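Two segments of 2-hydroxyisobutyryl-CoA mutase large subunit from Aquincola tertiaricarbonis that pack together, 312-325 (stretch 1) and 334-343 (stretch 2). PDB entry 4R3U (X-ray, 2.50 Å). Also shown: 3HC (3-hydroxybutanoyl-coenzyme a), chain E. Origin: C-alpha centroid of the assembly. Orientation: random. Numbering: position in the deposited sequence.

Stretch 1 (312-325) KFRALRRCYAKIMK
Stretch 2 (334-343) ESMRLRFHCQ

Residues 312-325 form one continuous helix, phi/psi near -62/-45, held by hydrogen bonds from amide N to the carbonyl O four residues earlier, such as Tyr320 N to Leu316 O (2.9 Å), and widening into a pi-type turn at 323-325. Stretch 2 starts with helical phi/psi at 334-336, opens at Arg337 (-90/111) and Leu338 (-75/125), and runs as a strand through 340-343. Strand and helix point nearly opposite ways, at 158°, with axes 12.1 Å apart at closest. The register tapers: CA to CA is 4.2 Å for Ala321-Met336, 5.4 Å for Arg317-Leu338 and 9.2 Å for Phe313-Phe340.

At the tight end sits Ala321, its CA 3.4 Å from Met336 O in a CA-H...O contact. No clear direct hydrogen bond crosses the interface; a water joins the backbones instead, its O donating to Arg317 O (2.7 Å) and Met336 O (2.5 Å) and accepting from Leu338 N (2.8 Å).

Leu338 (chi1 t, chi2 142°) points toward the helix and lays its apolar side chain against the Tyr320 ring and the aliphatic part of Arg317, its CB 3.5 Å from Tyr320 CD2 and 3.8 Å from Arg317 CG, its CD1 3.9 Å from Leu316 O. Tyr320 (t, chi2 74°) reaches along the loop, placing OH 3.1 Å from Ser335 O. Met336 (m, t, chi3 -129°) meets Met324 (m, m, m) in an apolar contact, CG 4.0 Å from Met324 CB, and sets SD 3.7 Å from Lys325 CB.

Where the backbones diverge, aromatic rings fill the space. Phe313 (m, chi2 -48°) and Phe340 (p, chi2 -79°) lie with planes at 28° and centroids 5.0 Å apart, slid so the rings barely overlap; CD1 of Phe313 is 3.6 Å from CE2 of Phe340. Cys342 (t) brings SG 3.8 Å from Phe313 CZ, while Arg317 (m, t, m) sets NH1 3.7 Å from Phe340 CE1, at that ring's edge. Phe340 and Cys342 point toward the helix; between them in sequence, His341 has 3HC O5P over one face of its ring, with NE2 3.2 Å from that O5P.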

ATOM      1  N   LYS A 312      -0.063 -18.989  -1.907  1.00 24.37           N
ATOM      2  CA  LYS A 312       0.774 -19.558  -2.945  1.00 23.28           C
ATOM      3  C   LYS A 312       2.214 -19.713  -2.454  1.00 26.44           C
ATOM      4  O   LYS A 312       2.810 -20.765  -2.669  1.00 25.80           O
ATOM      5  CB  LYS A 312       0.703 -18.650  -4.184  1.00 25.20           C
ATOM      6  CG  LYS A 312       1.415 -19.169  -5.438  1.00 27.62           C
ATOM      7  CD  LYS A 312       1.728 -18.020  -6.407  1.00 23.07           C
ATOM      8  CE  LYS A 312       2.970 -17.276  -5.974  1.00 18.75           C
ATOM      9  NZ  LYS A 312       3.145 -16.011  -6.729  1.00 18.31           N
ATOM     10  N   PHE A 313       2.772 -18.674  -1.785  1.00 23.35           N
ATOM     11  CA  PHE A 313       4.152 -18.684  -1.278  1.00 22.03           C
ATOM     12  C   PHE A 313       4.340 -19.741  -0.190  1.00 29.91           C
ATOM     13  O   PHE A 313       5.349 -20.453  -0.200  1.00 33.85           O
ATOM     14  CB  PHE A 313       4.552 -17.297  -0.764  1.00 22.07           C
ATOM     15  CG  PHE A 313       4.546 -16.149  -1.754  1.00 21.99           C
ATOM     16  CD1 PHE A 313       5.163 -16.275  -2.998  1.00 24.35           C
ATOM     17  CD2 PHE A 313       4.005 -14.909  -1.406  1.00 23.55           C
ATOM     18  CE1 PHE A 313       5.202 -15.195  -3.892  1.00 23.70           C
ATOM     19  CE2 PHE A 313       4.013 -13.838  -2.308  1.00 24.12           C
ATOM     20  CZ  PHE A 313       4.632 -13.980  -3.532  1.00 22.53           C
ATOM     21  N   ARG A 314       3.358 -19.860   0.731  1.00 25.62           N
ATOM     22  CA  ARG A 314       3.360 -20.821   1.839  1.00 25.54           C
ATOM     23  C   ARG A 314       3.167 -22.224   1.310  1.00 31.95           C
ATOM     24  O   ARG A 314       3.890 -23.140   1.728  1.00 33.09           O
ATOM     25  CB  ARG A 314       2.309 -20.446   2.898  1.00 22.68           C
ATOM     26  CG  ARG A 314       2.585 -19.081   3.530  1.00 23.03           C
ATOM     27  CD  ARG A 314       1.408 -18.544   4.316  1.00 26.94           C
ATOM     28  NE  ARG A 314       1.435 -18.986   5.712  1.00 33.79           N
ATOM     29  CZ  ARG A 314       0.705 -19.979   6.206  1.00 37.57           C
ATOM     30  NH1 ARG A 314      -0.127 -20.658   5.421  1.00 21.61           N
ATOM     31  NH2 ARG A 314       0.798 -20.300   7.492  1.00 20.32           N
ATOM     32  N   ALA A 315       2.262 -22.388   0.321  1.00 29.80           N
ATOM     33  CA  ALA A 315       2.035 -23.677  -0.362  1.00 30.16           C
ATOM     34  C   ALA A 315       3.296 -24.143  -1.085  1.00 30.65           C
ATOM     35  O   ALA A 315       3.644 -25.303  -0.986  1.00 32.11           O
ATOM     36  CB  ALA A 315       0.881 -23.565  -1.347  1.00 30.46           C
ATOM     37  N   LEU A 316       3.990 -23.239  -1.787  1.00 25.47           N
ATOM     38  CA  LEU A 316       5.243 -23.548  -2.497  1.00 25.12           C
ATOM     39  C   LEU A 316       6.295 -24.080  -1.541  1.00 31.37           C
ATOM     40  O   LEU A 316       6.917 -25.094  -1.835  1.00 33.36           O
ATOM     41  CB  LEU A 316       5.785 -22.291  -3.214  1.00 23.57           C
ATOM     42  CG  LEU A 316       5.207 -22.029  -4.591  1.00 25.36           C
ATOM     43  CD1 LEU A 316       5.343 -20.576  -4.964  1.00 22.80           C
ATOM     44  CD2 LEU A 316       5.841 -22.943  -5.624  1.00 26.67           C
ATOM     45  N   ARG A 317       6.476 -23.418  -0.376  1.00 27.44           N
ATOM     46  CA  ARG A 317       7.441 -23.836   0.643  1.00 26.17           C
ATOM     47  C   ARG A 317       7.136 -25.216   1.170  1.00 31.77           C
ATOM     48  O   ARG A 317       8.075 -25.992   1.377  1.00 34.13           O
ATOM     49  CB  ARG A 317       7.504 -22.833   1.794  1.00 23.73           C
ATOM     50  CG  ARG A 317       8.539 -21.733   1.586  1.00 20.87           C
ATOM     51  CD  ARG A 317       8.968 -21.076   2.887  1.00 18.23           C
ATOM     52  NE  ARG A 317       7.835 -20.424   3.546  1.00 30.88           N
ATOM     53  CZ  ARG A 317       7.490 -19.151   3.378  1.00 38.21           C
ATOM     54  NH1 ARG A 317       8.239 -18.346   2.637  1.00 28.80           N
ATOM     55  NH2 ARG A 317       6.417 -18.666   3.979  1.00 24.26           N
ATOM     56  N   ARG A 318       5.828 -25.530   1.393  1.00 27.31           N
ATOM     57  CA  ARG A 318       5.367 -26.828   1.912  1.00 27.94           C
ATOM     58  C   ARG A 318       5.574 -27.943   0.890  1.00 32.29           C
ATOM     59  O   ARG A 318       6.085 -29.005   1.244  1.00 32.83           O
ATOM     60  CB  ARG A 318       3.896 -26.758   2.374  1.00 28.10           C
ATOM     61  CG  ARG A 318       3.391 -28.036   3.062  1.00 36.48           C
ATOM     62  CD  ARG A 318       2.327 -27.729   4.078  1.00 32.67           C
ATOM     63  NE  ARG A 318       1.001 -27.681   3.479  1.00 25.12           N
ATOM     64  CZ  ARG A 318      -0.043 -27.037   3.991  1.00 39.82           C
ATOM     65  NH1 ARG A 318      -1.223 -27.103   3.396  1.00 38.84           N
ATOM     66  NH2 ARG A 318       0.081 -26.327   5.105  1.00 22.53           N
ATOM     67  N   CYS A 319       5.175 -27.691  -0.377  1.00 29.40           N
ATOM     68  CA  CYS A 319       5.302 -28.605  -1.518  1.00 28.78           C
ATOM     69  C   CYS A 319       6.768 -28.944  -1.771  1.00 31.73           C
ATOM     70  O   CYS A 319       7.123 -30.120  -1.894  1.00 31.29           O
ATOM     71  CB  CYS A 319       4.640 -28.008  -2.758  1.00 27.43           C
ATOM     72  SG  CYS A 319       2.837 -27.899  -2.658  1.00 31.09           S
ATOM     73  N   TYR A 320       7.618 -27.906  -1.774  1.00 28.07           N
ATOM     74  CA  TYR A 320       9.052 -28.028  -1.952  1.00 29.34           C
ATOM     75  C   TYR A 320       9.674 -28.902  -0.873  1.00 36.68           C
ATOM     76  O   TYR A 320      10.450 -29.795  -1.216  1.00 38.91           O
ATOM     77  CB  TYR A 320       9.718 -26.644  -1.961  1.00 29.37           C
ATOM     78  CG  TYR A 320      11.231 -26.714  -2.043  1.00 28.66           C
ATOM     79  CD1 TYR A 320      11.869 -27.062  -3.231  1.00 29.76           C
ATOM     80  CD2 TYR A 320      12.022 -26.439  -0.929  1.00 27.79           C
ATOM     81  CE1 TYR A 320      13.261 -27.116  -3.318  1.00 27.81           C
ATOM     82  CE2 TYR A 320      13.410 -26.489  -1.003  1.00 28.22           C
ATOM     83  CZ  TYR A 320      14.024 -26.832  -2.200  1.00 32.93           C
ATOM     84  OH  TYR A 320      15.388 -26.888  -2.277  1.00 31.10           O
ATOM     85  N   ALA A 321       9.340 -28.649   0.424  1.00 33.56           N
ATOM     86  CA  ALA A 321       9.851 -29.447   1.546  1.00 34.41           C
ATOM     87  C   ALA A 321       9.512 -30.928   1.357  1.00 38.67           C
ATOM     88  O   ALA A 321      10.419 -31.775   1.427  1.00 37.30           O
ATOM     89  CB  ALA A 321       9.282 -28.951   2.852  1.00 34.64           C
ATOM     90  N   LYS A 322       8.211 -31.219   1.056  1.00 33.51           N
ATOM     91  CA  LYS A 322       7.690 -32.568   0.868  1.00 33.47           C
ATOM     92  C   LYS A 322       8.367 -33.311  -0.277  1.00 36.54           C
ATOM     93  O   LYS A 322       8.687 -34.482  -0.117  1.00 35.47           O
ATOM     94  CB  LYS A 322       6.157 -32.556   0.738  1.00 34.34           C
ATOM     95  CG  LYS A 322       5.469 -32.248   2.057  1.00 36.95           C
ATOM     96  CD  LYS A 322       3.960 -32.065   1.949  1.00 39.17           C
ATOM     97  CE  LYS A 322       3.360 -32.008   3.339  1.00 32.68           C
ATOM     98  NZ  LYS A 322       1.875 -32.046   3.317  1.00 40.86           N
ATOM     99  N   ILE A 323       8.619 -32.613  -1.406  1.00 33.55           N
ATOM    100  CA  ILE A 323       9.258 -33.165  -2.617  1.00 32.61           C
ATOM    101  C   ILE A 323      10.698 -33.567  -2.310  1.00 36.45           C
ATOM    102  O   ILE A 323      11.091 -34.696  -2.590  1.00 36.85           O
ATOM    103  CB  ILE A 323       9.165 -32.162  -3.808  1.00 33.67           C
ATOM    104  CG1 ILE A 323       7.705 -31.993  -4.304  1.00 33.64           C
ATOM    105  CG2 ILE A 323      10.084 -32.553  -4.958  1.00 33.66           C
ATOM    106  CD1 ILE A 323       7.487 -30.659  -5.194  1.00 33.29           C
ATOM    107  N   MET A 324      11.473 -32.637  -1.729  1.00 33.17           N
ATOM    108  CA  MET A 324      12.877 -32.829  -1.364  1.00 33.76           C
ATOM    109  C   MET A 324      13.079 -33.968  -0.360  1.00 37.99           C
ATOM    110  O   MET A 324      13.928 -34.839  -0.592  1.00 38.75           O
ATOM    111  CB  MET A 324      13.498 -31.498  -0.887  1.00 35.49           C
ATOM    112  CG  MET A 324      13.491 -30.401  -1.961  1.00 37.84           C
ATOM    113  SD  MET A 324      14.058 -30.884  -3.637  1.00 42.43           S
ATOM    114  CE  MET A 324      15.749 -30.856  -3.407  1.00 39.33           C
ATOM    115  N   LYS A 325      12.241 -34.019   0.690  1.00 34.35           N
ATOM    116  CA  LYS A 325      12.285 -35.075   1.692  1.00 36.45           C
ATOM    117  C   LYS A 325      11.774 -36.398   1.155  1.00 41.67           C
ATOM    118  O   LYS A 325      12.509 -37.385   1.199  1.00 42.54           O
ATOM    119  CB  LYS A 325      11.503 -34.689   2.968  1.00 39.86           C
ATOM    120  CG  LYS A 325      11.749 -35.660   4.132  1.00 49.31           C
ATOM    121  CD  LYS A 325      10.629 -35.650   5.166  1.00 55.89           C
ATOM    122  CE  LYS A 325      11.159 -36.037   6.510  1.00 66.23           C
ATOM    123  NZ  LYS A 325      10.277 -35.552   7.601  1.00 74.34           N
ATOM    124  N   GLU A 334      18.247 -27.942   5.307  1.00 39.94           N
ATOM    125  CA  GLU A 334      18.455 -26.829   4.356  1.00 37.74           C
ATOM    126  C   GLU A 334      18.067 -27.207   2.928  1.00 39.84           C
ATOM    127  O   GLU A 334      17.728 -26.328   2.126  1.00 40.90           O
ATOM    128  CB  GLU A 334      19.902 -26.329   4.373  1.00 39.68           C
ATOM    129  CG  GLU A 334      20.406 -25.852   5.726  1.00 48.85           C
ATOM    130  CD  GLU A 334      21.710 -25.093   5.613  1.00 70.18           C
ATOM    131  OE1 GLU A 334      22.625 -25.574   4.908  1.00 67.57           O
ATOM    132  OE2 GLU A 334      21.798 -23.991   6.198  1.00 68.22           O
ATOM    133  N   SER A 335      18.084 -28.507   2.614  1.00 34.56           N
ATOM    134  CA  SER A 335      17.667 -29.043   1.315  1.00 32.93           C
ATOM    135  C   SER A 335      16.138 -28.929   1.151  1.00 35.25           C
ATOM    136  O   SER A 335      15.636 -28.956   0.035  1.00 32.52           O
ATOM    137  CB  SER A 335      18.053 -30.513   1.220  1.00 36.54           C
ATOM    138  OG  SER A 335      19.455 -30.662   1.132  1.00 43.22           O
ATOM    139  N   MET A 336      15.408 -28.846   2.275  1.00 33.22           N
ATOM    140  CA  MET A 336      13.953 -28.780   2.283  1.00 33.01           C
ATOM    141  C   MET A 336      13.418 -27.343   2.481  1.00 37.21           C
ATOM    142  O   MET A 336      12.224 -27.111   2.247  1.00 36.77           O
ATOM    143  CB  MET A 336      13.379 -29.788   3.303  1.00 36.73           C
ATOM    144  CG  MET A 336      13.865 -31.217   3.064  1.00 41.33           C
ATOM    145  SD  MET A 336      13.745 -32.263   4.529  1.00 46.50           S
ATOM    146  CE  MET A 336      15.359 -32.894   4.574  1.00 43.62           C
ATOM    147  N   ARG A 337      14.300 -26.376   2.860  1.00 32.95           N
ATOM    148  CA  ARG A 337      13.876 -24.985   3.018  1.00 32.21           C
ATOM    149  C   ARG A 337      13.994 -24.135   1.747  1.00 35.11           C
ATOM    150  O   ARG A 337      15.099 -23.866   1.268  1.00 34.99           O
ATOM    151  CB  ARG A 337      14.372 -24.286   4.313  1.00 31.83           C
ATOM    152  CG  ARG A 337      15.875 -24.147   4.492  1.00 38.30           C
ATOM    153  CD  ARG A 337      16.395 -22.756   4.166  1.00 43.97           C
ATOM    154  NE  ARG A 337      17.862 -22.724   4.011  1.00 53.81           N
ATOM    155  CZ  ARG A 337      18.519 -23.021   2.883  1.00 57.12           C
ATOM    156  NH1 ARG A 337      17.855 -23.401   1.800  1.00 28.42           N
ATOM    157  NH2 ARG A 337      19.843 -22.940   2.835  1.00 41.28           N
ATOM    158  N   LEU A 338      12.825 -23.745   1.191  1.00 29.89           N
ATOM    159  CA  LEU A 338      12.719 -22.930  -0.012  1.00 27.81           C
ATOM    160  C   LEU A 338      13.062 -21.489   0.309  1.00 30.14           C
ATOM    161  O   LEU A 338      12.474 -20.896   1.210  1.00 30.83           O
ATOM    162  CB  LEU A 338      11.294 -23.041  -0.627  1.00 26.88           C
ATOM    163  CG  LEU A 338      11.033 -22.346  -1.969  1.00 28.37           C
ATOM    164  CD1 LEU A 338      10.118 -23.171  -2.841  1.00 26.98           C
ATOM    165  CD2 LEU A 338      10.436 -20.950  -1.767  1.00 28.17           C
ATOM    166  N   ARG A 339      14.020 -20.946  -0.427  1.00 26.00           N
ATOM    167  CA  ARG A 339      14.452 -19.555  -0.334  1.00 25.44           C
ATOM    168  C   ARG A 339      14.048 -18.956  -1.679  1.00 29.14           C
ATOM    169  O   ARG A 339      14.216 -19.622  -2.713  1.00 28.30           O
ATOM    170  CB  ARG A 339      15.987 -19.413  -0.120  1.00 24.49           C
ATOM    171  CG  ARG A 339      16.542 -20.014   1.181  1.00 25.57           C
ATOM    172  CD  ARG A 339      18.056 -19.992   1.178  1.00 27.02           C
ATOM    173  NE  ARG A 339      18.573 -20.605  -0.049  1.00 29.28           N
ATOM    174  CZ  ARG A 339      19.679 -20.240  -0.685  1.00 28.26           C
ATOM    175  NH1 ARG A 339      20.442 -19.268  -0.207  1.00 25.75           N
ATOM    176  NH2 ARG A 339      20.032 -20.849  -1.800  1.00 26.76           N
ATOM    177  N   PHE A 340      13.475 -17.731  -1.670  1.00 24.82           N
ATOM    178  CA  PHE A 340      13.025 -17.098  -2.909  1.00 23.06           C
ATOM    179  C   PHE A 340      13.157 -15.582  -2.969  1.00 25.13           C
ATOM    180  O   PHE A 340      13.034 -14.893  -1.952  1.00 25.59           O
ATOM    181  CB  PHE A 340      11.596 -17.554  -3.311  1.00 24.14           C
ATOM    182  CG  PHE A 340      10.444 -16.924  -2.556  1.00 24.61           C
ATOM    183  CD1 PHE A 340      10.098 -17.364  -1.277  1.00 27.44           C
ATOM    184  CD2 PHE A 340       9.661 -15.932  -3.146  1.00 24.30           C
ATOM    185  CE1 PHE A 340       8.996 -16.816  -0.602  1.00 26.27           C
ATOM    186  CE2 PHE A 340       8.585 -15.358  -2.452  1.00 25.26           C
ATOM    187  CZ  PHE A 340       8.252 -15.812  -1.195  1.00 23.64           C
ATOM    188  N   HIS A 341      13.446 -15.084  -4.191  1.00 19.80           N
ATOM    189  CA  HIS A 341      13.459 -13.674  -4.520  1.00 17.97           C
ATOM    190  C   HIS A 341      12.053 -13.439  -5.046  1.00 23.14           C
ATOM    191  O   HIS A 341      11.447 -14.331  -5.661  1.00 23.69           O
ATOM    192  CB  HIS A 341      14.472 -13.343  -5.626  1.00 17.43           C
ATOM    193  CG  HIS A 341      14.349 -11.932  -6.157  1.00 18.44           C
ATOM    194  ND1 HIS A 341      14.744 -10.831  -5.410  1.00 18.72           N
ATOM    195  CD2 HIS A 341      13.835 -11.489  -7.322  1.00 18.42           C
ATOM    196  CE1 HIS A 341      14.463  -9.777  -6.135  1.00 17.04           C
ATOM    197  NE2 HIS A 341      13.936 -10.116  -7.300  1.00 17.39           N
ATOM    198  N   CYS A 342      11.533 -12.244  -4.804  1.00 22.10           N
ATOM    199  CA  CYS A 342      10.193 -11.881  -5.245  1.00 21.13           C
ATOM    200  C   CYS A 342      10.245 -10.543  -5.988  1.00 20.62           C
ATOM    201  O   CYS A 342      11.023  -9.663  -5.638  1.00 19.29           O
ATOM    202  CB  CYS A 342       9.235 -11.832  -4.049  1.00 21.26           C
ATOM    203  SG  CYS A 342       7.491 -11.640  -4.484  1.00 24.27           S
ATOM    204  N   GLN A 343       9.417 -10.405  -7.017  1.00 17.58           N
ATOM    205  CA  GLN A 343       9.250  -9.159  -7.739  1.00 16.40           C
ATOM    206  C   GLN A 343       7.767  -8.956  -7.801  1.00 19.59           C
ATOM    207  O   GLN A 343       7.028  -9.925  -7.993  1.00 20.14           O
ATOM    208  CB  GLN A 343       9.872  -9.209  -9.144  1.00 16.63           C
ATOM    209  CG  GLN A 343       9.842  -7.855  -9.878  1.00 13.38           C
ATOM    210  CD  GLN A 343      10.565  -7.870 -11.206  1.00 19.26           C
ATOM    211  OE1 GLN A 343      11.344  -8.769 -11.533  1.00 14.24           O
ATOM    212  NE2 GLN A 343      10.360  -6.847 -11.990  1.00 15.09           N
TER
HETATM  213  N1A 3HC E 801      18.856 -15.210  10.601  0.50 46.88           N
HETATM  214  C2A 3HC E 801      20.271 -15.599  10.406  0.50 45.91           C
HETATM  215  N3A 3HC E 801      20.698 -15.464   9.007  0.50 44.89           N
HETATM  216  C4A 3HC E 801      19.853 -15.016   8.047  0.50 45.41           C
HETATM  217  C5A 3HC E 801      18.572 -14.688   8.318  0.50 46.16           C
HETATM  218  C6A 3HC E 801      18.087 -14.807   9.574  0.50 45.41           C
HETATM  219  N6A 3HC E 801      16.813 -14.472   9.780  0.50 43.70           N
HETATM  220  N7A 3HC E 801      18.017 -14.278   7.174  0.50 44.40           N
HETATM  221  C8A 3HC E 801      18.938 -14.343   6.217  0.50 42.80           C
HETATM  222  N9A 3HC E 801      20.058 -14.826   6.746  0.50 42.50           N
HETATM  223  C1B 3HC E 801      21.375 -15.090   6.090  0.50 38.06           C
HETATM  224  C2B 3HC E 801      21.296 -16.181   5.042  0.50 35.54           C
HETATM  225  O2B 3HC E 801      21.474 -17.480   5.617  0.50 35.58           O
HETATM  226  C3B 3HC E 801      22.435 -15.808   4.109  0.50 38.73           C
HETATM  227  O3B 3HC E 801      23.704 -16.270   4.633  0.50 44.84           O
HETATM  228  P3B 3HC E 801      24.826 -16.999   3.728  0.50 43.89           P
HETATM  229  O7A 3HC E 801      25.158 -15.974   2.718  0.50 45.33           O
HETATM  230  O8A 3HC E 801      25.896 -17.256   4.723  0.50 47.76           O
HETATM  231  O9A 3HC E 801      24.110 -18.199   3.237  0.50 39.49           O
HETATM  232  C4B 3HC E 801      22.436 -14.284   4.144  0.50 36.96           C
HETATM  233  O4B 3HC E 801      21.794 -13.893   5.396  0.50 38.51           O
HETATM  234  C5B 3HC E 801      21.713 -13.699   2.918  0.50 34.44           C
HETATM  235  O5B 3HC E 801      20.287 -13.899   3.041  0.50 33.39           O
HETATM  236  P1A 3HC E 801      19.406 -14.801   2.010  0.50 33.76           P
HETATM  237  O1A 3HC E 801      20.236 -15.844   1.347  0.50 34.58           O
HETATM  238  O2A 3HC E 801      18.179 -15.224   2.705  0.50 32.48           O
HETATM  239  O3A 3HC E 801      18.987 -13.584   0.990  0.50 33.55           O
HETATM  240  P2A 3HC E 801      19.685 -13.192  -0.424  0.50 29.74           P
HETATM  241  O4A 3HC E 801      19.000 -11.999  -0.944  0.50 28.43           O
HETATM  242  O5A 3HC E 801      21.164 -13.172  -0.312  0.50 33.02           O
HETATM  243  O6A 3HC E 801      19.299 -14.454  -1.294  0.50 28.82           O
HETATM  244  CBP 3HC E 801      18.075 -15.784  -2.908  0.50 27.99           C
HETATM  245  CCP 3HC E 801      17.972 -14.763  -1.755  0.50 29.25           C
HETATM  246  CDP 3HC E 801      18.589 -17.092  -2.290  0.50 26.17           C
HETATM  247  CEP 3HC E 801      16.676 -16.052  -3.477  0.50 28.00           C
HETATM  248  CAP 3HC E 801      19.065 -15.293  -4.017  0.50 27.59           C
HETATM  249  OAP 3HC E 801      19.311 -16.257  -5.064  0.50 27.43           O
HETATM  250  C9P 3HC E 801      18.822 -13.864  -4.583  0.50 28.49           C
HETATM  251  O9P 3HC E 801      19.314 -12.871  -4.043  0.50 29.02           O
HETATM  252  N8P 3HC E 801      18.138 -13.793  -5.736  0.50 28.88           N
HETATM  253  C7P 3HC E 801      17.907 -12.506  -6.403  0.50 26.92           C
HETATM  254  C6P 3HC E 801      17.341 -12.729  -7.798  0.50 24.04           C
HETATM  255  C5P 3HC E 801      16.984 -11.414  -8.498  0.50 21.79           C
HETATM  256  O5P 3HC E 801      17.055 -10.319  -7.934  0.50 21.65           O
HETATM  257  N4P 3HC E 801      16.598 -11.586  -9.767  0.50 20.57           N
HETATM  258  C3P 3HC E 801      16.193 -10.475 -10.616  0.50 22.35           C
HETATM  259  C2P 3HC E 801      15.294 -11.027 -11.689  0.50 22.78           C
HETATM  260  S1P 3HC E 801      14.640  -9.712 -12.762  0.50 26.37           S
HETATM  261  C1  3HC E 801      13.706 -10.773 -13.877  0.50 27.73           C
HETATM  262  O1  3HC E 801      14.123 -11.847 -14.307  0.50 27.03           O
HETATM  263  C2  3HC E 801      12.276 -10.320 -14.220  0.50 29.36           C
HETATM  264  C3  3HC E 801      12.253  -9.208 -15.271  0.50 31.51           C
HETATM  265  O3  3HC E 801      13.019  -8.102 -14.806  0.50 33.43           O
HETATM  266  C4  3HC E 801      12.789  -9.703 -16.623  0.50 31.00           C
HETATM  267  O   HOH W   1      10.595 -25.204   2.061  1.00 30.22           O